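Local coordinates for protein pyridoxal kinase (PDB 4S1H) that probably transfers a phosphate from ATP to pyridoxal to make pyridoxal 5'-phosphate, and binds ADP and magnesium ions, at residues S243-Q246 / T247-N251; S14-V17 / G18-G22; N262-P265 / Y266-G269; I223-S226 / W227-G231. All coordinates share one frame; numbering follows the deposited sequence.

Contact 1 (S243-Q246 / T247-N251). With ADP (adenosine-5'-diphosphate), chain C.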
loop_
_atom_site.group_PDB
_atom_site.type_symbol
_atom_site.label_atom_id
_atom_site.label_comp_id
_atom_site.label_asym_id
_atom_site.label_seq_id
_atom_site.Cartn_x
_atom_site.Cartn_y
_atom_site.Cartn_z
ATOM N N SER A 243 -13.578 18.733 2.262
ATOM C CA SER A 243 -13.960 19.110 0.907
ATOM C C SER A 243 -13.597 18.059 -0.094
ATOM O O SER A 243 -14.434 17.676 -0.921
ATOM C CB SER A 243 -13.400 20.487 0.528
ATOM O OG SER A 243 -13.914 21.482 1.413
ATOM N N THR A 244 -12.352 17.583 -0.030
ATOM C CA THR A 244 -11.890 16.526 -0.924
ATOM C C THR A 244 -12.705 15.253 -0.716
ATOM O O THR A 244 -13.118 14.609 -1.678
ATOM C CB THR A 244 -10.394 16.301 -0.729
ATOM O OG1 THR A 244 -9.709 17.502 -1.110
ATOM C CG2 THR A 244 -9.886 15.132 -1.572
ATOM N N LEU A 245 -13.020 14.945 0.539
ATOM C CA LEU A 245 -13.851 13.768 0.823
ATOM C C LEU A 245 -15.255 13.868 0.226
ATOM O O LEU A 245 -15.787 12.873 -0.293
ATOM C CB LEU A 245 -13.917 13.534 2.330
ATOM C CG LEU A 245 -14.285 12.164 2.905
ATOM C CD1 LEU A 245 -13.803 10.960 2.118
ATOM C CD2 LEU A 245 -13.738 12.097 4.325
ATOM N N GLN A 246 -15.889 15.048 0.273
ATOM C CA GLN A 246 -17.197 15.218 -0.374
ATOM C C GLN A 246 -17.104 14.939 -1.852
ATOM O O GLN A 246 -17.944 14.253 -2.424
ATOM C CB GLN A 246 -17.785 16.625 -0.159
ATOM C CG GLN A 246 -18.397 16.849 1.198
ATOM C CD GLN A 246 -19.537 15.875 1.514
ATOM O OE1 GLN A 246 -19.365 14.868 2.183
ATOM N NE2 GLN A 246 -20.717 16.177 0.989
ATOM N N THR A 247 -16.020 15.400 -2.483
ATOM C CA THR A 247 -15.808 15.124 -3.889
ATOM C C THR A 247 -15.702 13.621 -4.156
ATOM O O THR A 247 -16.317 13.128 -5.104
ATOM C CB THR A 247 -14.553 15.844 -4.406
ATOM O OG1 THR A 247 -14.751 17.253 -4.262
ATOM C CG2 THR A 247 -14.282 15.497 -5.879
ATOM N N ILE A 248 -14.957 12.901 -3.324
ATOM C CA ILE A 248 -14.809 11.459 -3.481
ATOM C C ILE A 248 -16.154 10.761 -3.342
ATOM O O ILE A 248 -16.511 9.923 -4.169
ATOM C CB ILE A 248 -13.802 10.855 -2.490
ATOM C CG1 ILE A 248 -12.391 11.392 -2.761
ATOM C CG2 ILE A 248 -13.801 9.322 -2.558
ATOM C CD1 ILE A 248 -11.432 11.147 -1.627
ATOM N N LEU A 249 -16.913 11.145 -2.322
ATOM C CA LEU A 249 -18.201 10.490 -2.090
ATOM C C LEU A 249 -19.254 10.782 -3.155
ATOM O O LEU A 249 -19.999 9.884 -3.563
ATOM C CB LEU A 249 -18.742 10.871 -0.726
ATOM C CG LEU A 249 -17.870 10.339 0.379
ATOM C CD1 LEU A 249 -18.434 10.824 1.677
ATOM C CD2 LEU A 249 -17.814 8.815 0.391
ATOM N N ARG A 250 -19.324 12.038 -3.613
ATOM C CA ARG A 250 -20.219 12.397 -4.729
ATOM C C ARG A 250 -19.905 11.579 -5.966
ATOM O O ARG A 250 -20.788 11.277 -6.769
ATOM C CB ARG A 250 -20.170 13.899 -5.043
ATOM C CG ARG A 250 -20.941 14.758 -4.027
ATOM C CD ARG A 250 -21.000 16.222 -4.380
ATOM N NE ARG A 250 -21.465 17.061 -3.264
ATOM C CZ ARG A 250 -21.741 18.361 -3.362
ATOM N NH1 ARG A 250 -21.624 19.001 -4.526
ATOM N NH2 ARG A 250 -22.148 19.028 -2.286
ATOM N N ASN A 251 -18.639 11.194 -6.112
ATOM C CA ASN A 251 -18.213 10.389 -7.238
ATOM C C ASN A 251 -18.089 8.892 -6.996
ATOM O O ASN A 251 -17.516 8.176 -7.820
ATOM C CB ASN A 251 -16.901 10.967 -7.765
ATOM C CG ASN A 251 -17.136 12.297 -8.434
ATOM O OD1 ASN A 251 -17.549 12.347 -9.601
ATOM N ND2 ASN A 251 -16.939 13.369 -7.698
HETATM P PB ADP C . -15.648 6.885 10.270
HETATM O O1B ADP C . -17.038 6.602 10.794
HETATM O O2B ADP C . -15.255 5.998 9.101
HETATM O O3B ADP C . -14.655 6.996 11.386
HETATM P PA ADP C . -16.932 9.401 9.616
HETATM O O1A ADP C . -16.815 10.314 10.806
HETATM O O2A ADP C . -18.197 8.640 9.397
HETATM O O3A ADP C . -15.695 8.353 9.624
HETATM O "O5'" ADP C . -16.617 10.209 8.292
HETATM C "C5'" ADP C . -15.447 10.975 8.089
HETATM C "C4'" ADP C . -15.828 12.124 7.198
HETATM O "O4'" ADP C . -16.357 11.616 5.973
HETATM C "C3'" ADP C . -16.939 12.966 7.815
HETATM O "O3'" ADP C . -16.404 14.026 8.615
HETATM C "C2'" ADP C . -17.683 13.441 6.604
HETATM O "O2'" ADP C . -17.043 14.592 6.071
HETATM C "C1'" ADP C . -17.536 12.314 5.599
HETATM N N9 ADP C . -18.684 11.379 5.529
HETATM C C8 ADP C . -18.807 10.141 6.026
HETATM N N7 ADP C . -20.010 9.596 5.721
HETATM C C5 ADP C . -20.673 10.510 4.998
HETATM C C6 ADP C . -21.995 10.592 4.334
HETATM N N6 ADP C . -22.847 9.550 4.416
HETATM N N1 ADP C . -22.294 11.736 3.683
HETATM C C2 ADP C . -21.427 12.786 3.613
HETATM N N3 ADP C . -20.207 12.771 4.188
HETATM C C4 ADP C . -19.793 11.679 4.874
#

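Contact 2 (S14-V17 / G18-G22)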
loop_
_atom_site.group_PDB
_atom_site.type_symbol
_atom_site.label_atom_id
_atom_site.label_comp_id
_atom_site.label_asym_id
_atom_site.label_seq_id
_atom_site.Cartn_x
_atom_site.Cartn_y
_atom_site.Cartn_z
ATOM N N SER A 14 -8.073 -6.058 -1.332
ATOM C CA SER A 14 -9.003 -5.446 -2.253
ATOM C C SER A 14 -9.763 -4.376 -1.489
ATOM O O SER A 14 -10.056 -4.531 -0.285
ATOM C CB SER A 14 -9.974 -6.483 -2.752
ATOM O OG SER A 14 -10.891 -5.966 -3.703
ATOM N N GLY A 15 -10.031 -3.293 -2.183
ATOM C CA GLY A 15 -10.650 -2.131 -1.548
ATOM C C GLY A 15 -9.770 -1.263 -0.681
ATOM O O GLY A 15 -8.544 -1.359 -0.681
ATOM N N PHE A 16 -10.402 -0.371 0.073
ATOM C CA PHE A 16 -9.708 0.778 0.645
ATOM C C PHE A 16 -10.192 1.023 2.074
ATOM O O PHE A 16 -11.251 1.617 2.313
ATOM C CB PHE A 16 -9.887 2.012 -0.258
ATOM C CG PHE A 16 -9.751 1.702 -1.730
ATOM C CD1 PHE A 16 -8.514 1.441 -2.273
ATOM C CD2 PHE A 16 -10.882 1.567 -2.540
ATOM C CE1 PHE A 16 -8.388 1.101 -3.619
ATOM C CE2 PHE A 16 -10.770 1.234 -3.890
ATOM C CZ PHE A 16 -9.510 0.998 -4.430
ATOM N N VAL A 17 -9.397 0.546 3.017
ATOM C CA VAL A 17 -9.478 0.948 4.440
ATOM C C VAL A 17 -8.072 1.058 4.998
ATOM O O VAL A 17 -7.107 0.609 4.354
ATOM C CB VAL A 17 -10.317 -0.032 5.306
ATOM C CG1 VAL A 17 -11.753 -0.103 4.809
ATOM C CG2 VAL A 17 -9.696 -1.416 5.349
ATOM N N GLY A 18 -7.969 1.665 6.189
ATOM C CA GLY A 18 -6.781 1.690 6.981
ATOM C C GLY A 18 -5.525 2.100 6.247
ATOM O O GLY A 18 -5.495 3.099 5.497
ATOM N N ASN A 19 -4.481 1.302 6.435
ATOM C CA ASN A 19 -3.207 1.611 5.780
ATOM C C ASN A 19 -3.224 1.567 4.247
ATOM O O ASN A 19 -2.376 2.186 3.629
ATOM C CB ASN A 19 -2.048 0.757 6.320
ATOM C CG ASN A 19 -1.169 1.500 7.290
ATOM O OD1 ASN A 19 -1.237 2.723 7.408
ATOM N ND2 ASN A 19 -0.327 0.774 7.980
ATOM N N ARG A 20 -4.183 0.887 3.637
ATOM C CA ARG A 20 -4.343 0.944 2.192
ATOM C C ARG A 20 -4.754 2.350 1.728
ATOM O O ARG A 20 -4.191 2.878 0.769
ATOM C CB ARG A 20 -5.273 -0.149 1.709
ATOM C CG ARG A 20 -5.353 -0.329 0.237
ATOM C CD ARG A 20 -4.133 -1.006 -0.408
ATOM N NE ARG A 20 -4.398 -0.822 -1.842
ATOM C CZ ARG A 20 -3.763 -0.018 -2.698
ATOM N NH1 ARG A 20 -2.678 0.682 -2.349
ATOM N NH2 ARG A 20 -4.251 0.101 -3.918
ATOM N N CYS A 21 -5.731 2.960 2.407
ATOM C CA CYS A 21 -6.021 4.404 2.232
ATOM C C CYS A 21 -4.784 5.255 2.457
ATOM O O CYS A 21 -4.508 6.170 1.694
ATOM C CB CYS A 21 -7.127 4.870 3.178
ATOM S SG CYS A 21 -8.691 4.100 2.809
ATOM N N GLY A 22 -4.040 4.953 3.518
ATOM C CA GLY A 22 -2.851 5.686 3.858
ATOM C C GLY A 22 -1.818 5.620 2.764
ATOM O O GLY A 22 -1.234 6.637 2.404
HETATM O O HOH W 1 -6.406 -2.745 -1.805
#

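Contact 3 (N262-P265 / Y266-G269)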
loop_
_atom_site.group_PDB
_atom_site.type_symbol
_atom_site.label_atom_id
_atom_site.label_comp_id
_atom_site.label_asym_id
_atom_site.label_seq_id
_atom_site.Cartn_x
_atom_site.Cartn_y
_atom_site.Cartn_z
ATOM N N ASN A 262 -9.730 6.470 -8.717
ATOM C CA ASN A 262 -10.105 7.429 -9.754
ATOM C C ASN A 262 -10.013 8.891 -9.310
ATOM O O ASN A 262 -9.870 9.777 -10.152
ATOM C CB ASN A 262 -11.472 7.094 -10.342
ATOM C CG ASN A 262 -11.457 5.760 -11.081
ATOM O OD1 ASN A 262 -10.554 5.523 -11.889
ATOM N ND2 ASN A 262 -12.375 4.842 -10.731
ATOM N N CYS A 263 -10.069 9.114 -7.992
ATOM C CA CYS A 263 -9.991 10.430 -7.430
ATOM C C CYS A 263 -8.581 10.828 -7.027
ATOM O O CYS A 263 -8.395 11.931 -6.533
ATOM C CB CYS A 263 -10.976 10.554 -6.250
ATOM S SG CYS A 263 -12.712 10.542 -6.826
ATOM N N ILE A 264 -7.562 9.994 -7.322
ATOM C CA ILE A 264 -6.196 10.358 -6.970
ATOM C C ILE A 264 -5.790 11.763 -7.428
ATOM O O ILE A 264 -5.206 12.470 -6.636
ATOM C CB ILE A 264 -5.181 9.261 -7.437
ATOM C CG1 ILE A 264 -5.200 8.084 -6.459
ATOM C CG2 ILE A 264 -3.763 9.818 -7.583
ATOM C CD1 ILE A 264 -4.527 6.815 -6.989
ATOM N N PRO A 265 -6.178 12.206 -8.645
ATOM C CA PRO A 265 -5.832 13.558 -9.131
ATOM C C PRO A 265 -6.402 14.736 -8.329
ATOM O O PRO A 265 -5.927 15.856 -8.499
ATOM C CB PRO A 265 -6.405 13.560 -10.557
ATOM C CG PRO A 265 -6.330 12.145 -10.977
ATOM C CD PRO A 265 -6.670 11.360 -9.749
ATOM N N TYR A 266 -7.417 14.474 -7.506
ATOM C CA TYR A 266 -8.099 15.490 -6.695
ATOM C C TYR A 266 -7.691 15.423 -5.228
ATOM O O TYR A 266 -8.173 16.234 -4.440
ATOM C CB TYR A 266 -9.634 15.358 -6.822
ATOM C CG TYR A 266 -10.096 15.365 -8.258
ATOM C CD1 TYR A 266 -10.161 16.548 -8.988
ATOM C CD2 TYR A 266 -10.393 14.179 -8.917
ATOM C CE1 TYR A 266 -10.550 16.541 -10.308
ATOM C CE2 TYR A 266 -10.777 14.157 -10.237
ATOM C CZ TYR A 266 -10.845 15.336 -10.942
ATOM O OH TYR A 266 -11.220 15.344 -12.254
ATOM N N LEU A 267 -6.784 14.511 -4.854
ATOM C CA LEU A 267 -6.455 14.328 -3.450
ATOM C C LEU A 267 -5.696 15.525 -2.865
ATOM O O LEU A 267 -5.898 15.847 -1.686
ATOM C CB LEU A 267 -5.672 13.033 -3.217
ATOM C CG LEU A 267 -6.452 11.729 -3.345
ATOM C CD1 LEU A 267 -5.519 10.566 -3.183
ATOM C CD2 LEU A 267 -7.566 11.609 -2.297
ATOM N N LYS A 268 -4.909 16.194 -3.703
ATOM C CA LYS A 268 -4.162 17.401 -3.354
ATOM C C LYS A 268 -4.935 18.671 -3.647
ATOM O O LYS A 268 -4.366 19.767 -3.669
ATOM C CB LYS A 268 -2.814 17.448 -4.095
ATOM C CG LYS A 268 -1.801 16.419 -3.622
ATOM C CD LYS A 268 -0.445 16.563 -4.316
ATOM C CE LYS A 268 0.202 17.931 -4.148
ATOM N NZ LYS A 268 0.158 18.597 -2.804
ATOM N N GLY A 269 -6.255 18.554 -3.838
ATOM C CA GLY A 269 -7.133 19.706 -3.996
ATOM C C GLY A 269 -7.035 20.663 -2.848
ATOM O O GLY A 269 -6.918 20.253 -1.694
HETATM O O HOH W 2 -3.716 14.974 -6.265
#

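Contact 4 (I223-S226 / W227-G231)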
loop_
_atom_site.group_PDB
_atom_site.type_symbol
_atom_site.label_atom_id
_atom_site.label_comp_id
_atom_site.label_asym_id
_atom_site.label_seq_id
_atom_site.Cartn_x
_atom_site.Cartn_y
_atom_site.Cartn_z
ATOM N N ILE A 223 -5.694 12.480 4.522
ATOM C CA ILE A 223 -5.685 13.763 3.793
ATOM C C ILE A 223 -5.359 14.898 4.785
ATOM O O ILE A 223 -4.510 15.748 4.501
ATOM C CB ILE A 223 -6.996 14.051 3.039
ATOM C CG1 ILE A 223 -7.255 12.959 1.976
ATOM C CG2 ILE A 223 -6.896 15.406 2.338
ATOM C CD1 ILE A 223 -8.636 12.999 1.340
ATOM N N LEU A 224 -6.054 14.903 5.917
ATOM C CA LEU A 224 -5.765 15.887 6.988
ATOM C C LEU A 224 -4.289 15.906 7.392
ATOM O O LEU A 224 -3.631 16.946 7.366
ATOM C CB LEU A 224 -6.624 15.561 8.211
ATOM C CG LEU A 224 -6.304 16.333 9.487
ATOM C CD1 LEU A 224 -6.512 17.813 9.254
ATOM C CD2 LEU A 224 -7.171 15.788 10.604
ATOM N N LEU A 225 -3.733 14.719 7.673
ATOM C CA LEU A 225 -2.309 14.605 8.043
ATOM C C LEU A 225 -1.384 15.093 6.954
ATOM O O LEU A 225 -0.416 15.787 7.241
ATOM C CB LEU A 225 -1.947 13.152 8.342
ATOM C CG LEU A 225 -0.500 12.937 8.772
ATOM C CD1 LEU A 225 -0.287 13.430 10.195
ATOM C CD2 LEU A 225 -0.129 11.476 8.599
ATOM N N SER A 226 -1.667 14.733 5.692
ATOM C CA SER A 226 -0.827 15.186 4.578
ATOM C C SER A 226 -0.752 16.724 4.563
ATOM O O SER A 226 0.316 17.279 4.424
ATOM C CB SER A 226 -1.323 14.660 3.242
ATOM O OG SER A 226 -1.273 13.245 3.246
ATOM N N TRP A 227 -1.888 17.415 4.735
ATOM C CA TRP A 227 -1.864 18.876 4.720
ATOM C C TRP A 227 -1.165 19.470 5.959
ATOM O O TRP A 227 -0.435 20.428 5.832
ATOM C CB TRP A 227 -3.266 19.457 4.588
ATOM C CG TRP A 227 -3.848 19.334 3.232
ATOM C CD1 TRP A 227 -5.041 18.793 2.924
ATOM C CD2 TRP A 227 -3.265 19.776 1.986
ATOM N NE1 TRP A 227 -5.253 18.864 1.566
ATOM C CE2 TRP A 227 -4.169 19.451 0.969
ATOM C CE3 TRP A 227 -2.063 20.425 1.636
ATOM C CZ2 TRP A 227 -3.916 19.713 -0.387
ATOM C CZ3 TRP A 227 -1.797 20.670 0.282
ATOM C CH2 TRP A 227 -2.725 20.324 -0.713
ATOM N N ILE A 228 -1.327 18.836 7.108
ATOM C CA ILE A 228 -0.533 19.214 8.277
ATOM C C ILE A 228 0.965 19.092 8.000
ATOM O O ILE A 228 1.745 19.999 8.308
ATOM C CB ILE A 228 -0.913 18.388 9.501
ATOM C CG1 ILE A 228 -2.330 18.743 9.985
ATOM C CG2 ILE A 228 0.078 18.617 10.629
ATOM C CD1 ILE A 228 -2.910 17.764 10.959
ATOM N N ILE A 229 1.341 17.969 7.421
ATOM C CA ILE A 229 2.726 17.764 7.030
ATOM C C ILE A 229 3.232 18.851 6.087
ATOM O O ILE A 229 4.385 19.325 6.222
ATOM C CB ILE A 229 2.960 16.328 6.456
ATOM C CG1 ILE A 229 2.825 15.310 7.584
ATOM C CG2 ILE A 229 4.326 16.212 5.779
ATOM C CD1 ILE A 229 2.753 13.858 7.153
ATOM N N LYS A 230 2.414 19.225 5.108
ATOM C CA LYS A 230 2.771 20.284 4.151
ATOM C C LYS A 230 2.785 21.707 4.765
ATOM O O LYS A 230 3.117 22.669 4.063
ATOM C CB LYS A 230 1.852 20.231 2.921
ATOM C CG LYS A 230 1.924 18.940 2.086
ATOM C CD LYS A 230 3.247 18.756 1.394
ATOM C CE LYS A 230 3.299 17.392 0.722
ATOM N NZ LYS A 230 4.625 17.181 0.083
ATOM N N GLY A 231 2.441 21.842 6.044
ATOM C CA GLY A 231 2.535 23.097 6.760
ATOM C C GLY A 231 1.263 23.922 6.778
ATOM O O GLY A 231 1.302 25.098 7.118
#

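Contact 1 (S243-Q246 / T247-N251)
This is a local, buried contact along the last turns of helix 234-250, where Leu-245 and Leu-249 lie one turn apart and touch, both facing the bound ADP. Leu-245 CD1 comes within 4.5 Å of Leu-249 CG. The two leucines differ in their first torsion. Leu-245 CG lies anti to the backbone N (chi1 -159°), and its CD2 reaches the ribose, 3.1 Å from ADP O4'. Leu-249 CG stands beside the backbone N (chi1 -66°). Leu-249 CD1 lies against one face of the adenine, 3.6 Å from ADP C4. With Gln-246, the two leucines belong to the nucleotide pocket of this ribokinase-clan kinase. Ile-209 packs on both Gln-246 and Leu-249. On another side of the helix, Ile-248 CG1 rests 3.5 Å from Thr-244 O. That oxygen also accepts a backbone bond from Ile-248 N. The regular helix bond from Leu-249 N to Leu-245 O, 2.9 Å, joins the two pocket leucines. Where the helix ends, Asn-251 folds back. Its ND2 donates to Thr-247 O at 2.7 Å, nearly straight (170°). Asn-251 N reaches the same oxygen from the opposite face of the carbonyl plane.

Contact 2 (S14-V17 / G18-G22)
Gly-15 and Arg-20 are joined by a water that lies 2.8 Å from Gly-15 O and 2.8 Å from Arg-20 NE. The water sits in the plane of the guanidinium, at its edge. Further out on the same group, Arg-20 NH2 makes a salt bridge to Asp-27 of the second subunit. The arginine therefore ties the loop to its own helix and also reaches across the dimer. Its first torsion (chi1 -171°) sets CG anti to the backbone N and alongside the loop, 3.5 Å from Gly-15 O. A bend at chi2 (74°) then turns CD and the guanidinium beyond it. Val-17 O turns toward the helix and takes two weak backbone bonds, from Arg-20 N at 3.0 Å and from Cys-21 N at 3.3 Å. This is the passage from the loop after strand 5-9 into helix 18-28. Gly-18 N is held by Asp-218 OD2, and Gly-18 and Ser-10, which binds pyridoxal 5'-phosphate in another structure of this protein, have their nearest atoms about 4 Å apart. Gly-15 and Gly-18 both have positive phi, which suits glycine. Packing surrounds these bonds. Cys-21 SG presses on the backbone of Phe-16, 3.5 Å from Phe-16 C, and also meets Phe-16 CB at 3.9 Å. Arg-20 NH2 lies at the edge of the Phe-16 ring, near its plane.

Contact 3 (N262-P265 / Y266-G269)
Two successive bonds between residues three apart, followed by a type I beta turn from Tyr-266 to Gly-269, shape the loop between helix 234-250 and strand 277-278; in it Cys-263 and Ile-264 touch Tyr-266 and Leu-267. Tyr-266 N donates to Cys-263 O at 2.9 Å, and Leu-267 N to Ile-264 O at 3.1 Å. Each donor sits above the plane of its own acceptor carbonyl, 44° for Cys-263 and 59° for Ile-264. A water continues the chain of bonds: it lies 2.9 Å from Ile-264 O and 3.1 Å from Lys-268 N. Ile-264 O is thus gripped twice. The Tyr-266 ring turns back along the loop. Pro-265 CB lies over one of its faces, 4.4 Å from Tyr-266 CD2, and Asn-262 O approaches its edge. The first torsion of Leu-267 (chi1 -72°) directs CG toward Ile-264; CD1 then lies 4.1 Å from Ile-264 CG1. The two side chains cross at a slant. Pro-265 and Tyr-266 are exposed, while Cys-263 and Leu-267 are buried. Both buried side chains pack on Ile-248 of helix 234-250. Leu-267 also meets Ile-223 of helix 216-229 and Ser-28 of helix 18-28, and Ile-264 touches Ile-24 of helix 18-28 and Asp-27 of the second subunit.

Contact 4 (I223-S226 / W227-G231)
Four regular backbone bonds, from Trp-227, Ile-228, Ile-229 and Lys-230 back to Ile-223, Leu-224, Leu-225 and Ser-226, run to the end of helix 216-229; Gly-231 is the first residue to leave helical angles, in a Schellman motif. Gly-231 has a positive phi (94°), and its N bonds to Ile-228 O at 3.0 Å. The side chains meet in pairs one turn apart. Ile-223 and Trp-227 lie side by side and point the same way, with Ile-223 CG2 3.9 Å from Trp-227 CD1. The indole CD1 also sits 3.5 Å from Ile-223 O. Leu-224 and Ile-228 meet at an angle, with Leu-224 CG 4.0 Å from Ile-228 CD1. Leu-225 and Ile-229 do the same, more closely: Leu-225 CG is 3.7 Å from Ile-229 CD1. In both leucines CG is anti to the backbone N. In Ile-228 and Ile-229 the first torsion puts CG1 beside the N, and the extended chi2 (166° and 168°) carries CD1 on toward the leucine. These rows face different neighbours. Leu-225 touches Val-80 of strand 78-81, and Leu-224 packs on Ala-237 and Val-238 of helix 234-250. The Trp-227 ring makes a cation-pi contact with Arg-240 and meets Phe-29 edge-to-face. Ser-226 OG bonds to Tyr-222 O within the same helix. This end of the helix thus offers largely apolar surface to the sheet and to its partner helices, and its buried serine hydroxyl is satisfied without leaving the helix.

Contacts 1, 2 and 4 are mostly buried, while contact 3 is partly exposed. Contacts 1 and 4 lie on consecutive helices, 234-250 and 216-229. They touch where Thr-244 CG2 packs on Ile-223 CD1, and contact 3 lies against both helices. There Trp-227 CZ2 touches the carbonyl oxygens of Lys-268 and Gly-269. Contact 2 touches none of the others, but like contact 3 it meets the second subunit. The chemistry follows the place: apolar rows along the two helices, with two leucines turned to the nucleotide in contact 1. Water takes part in the other two. It joins a backbone oxygen to an arginine side chain in contact 2, and two backbone atoms in contact 3.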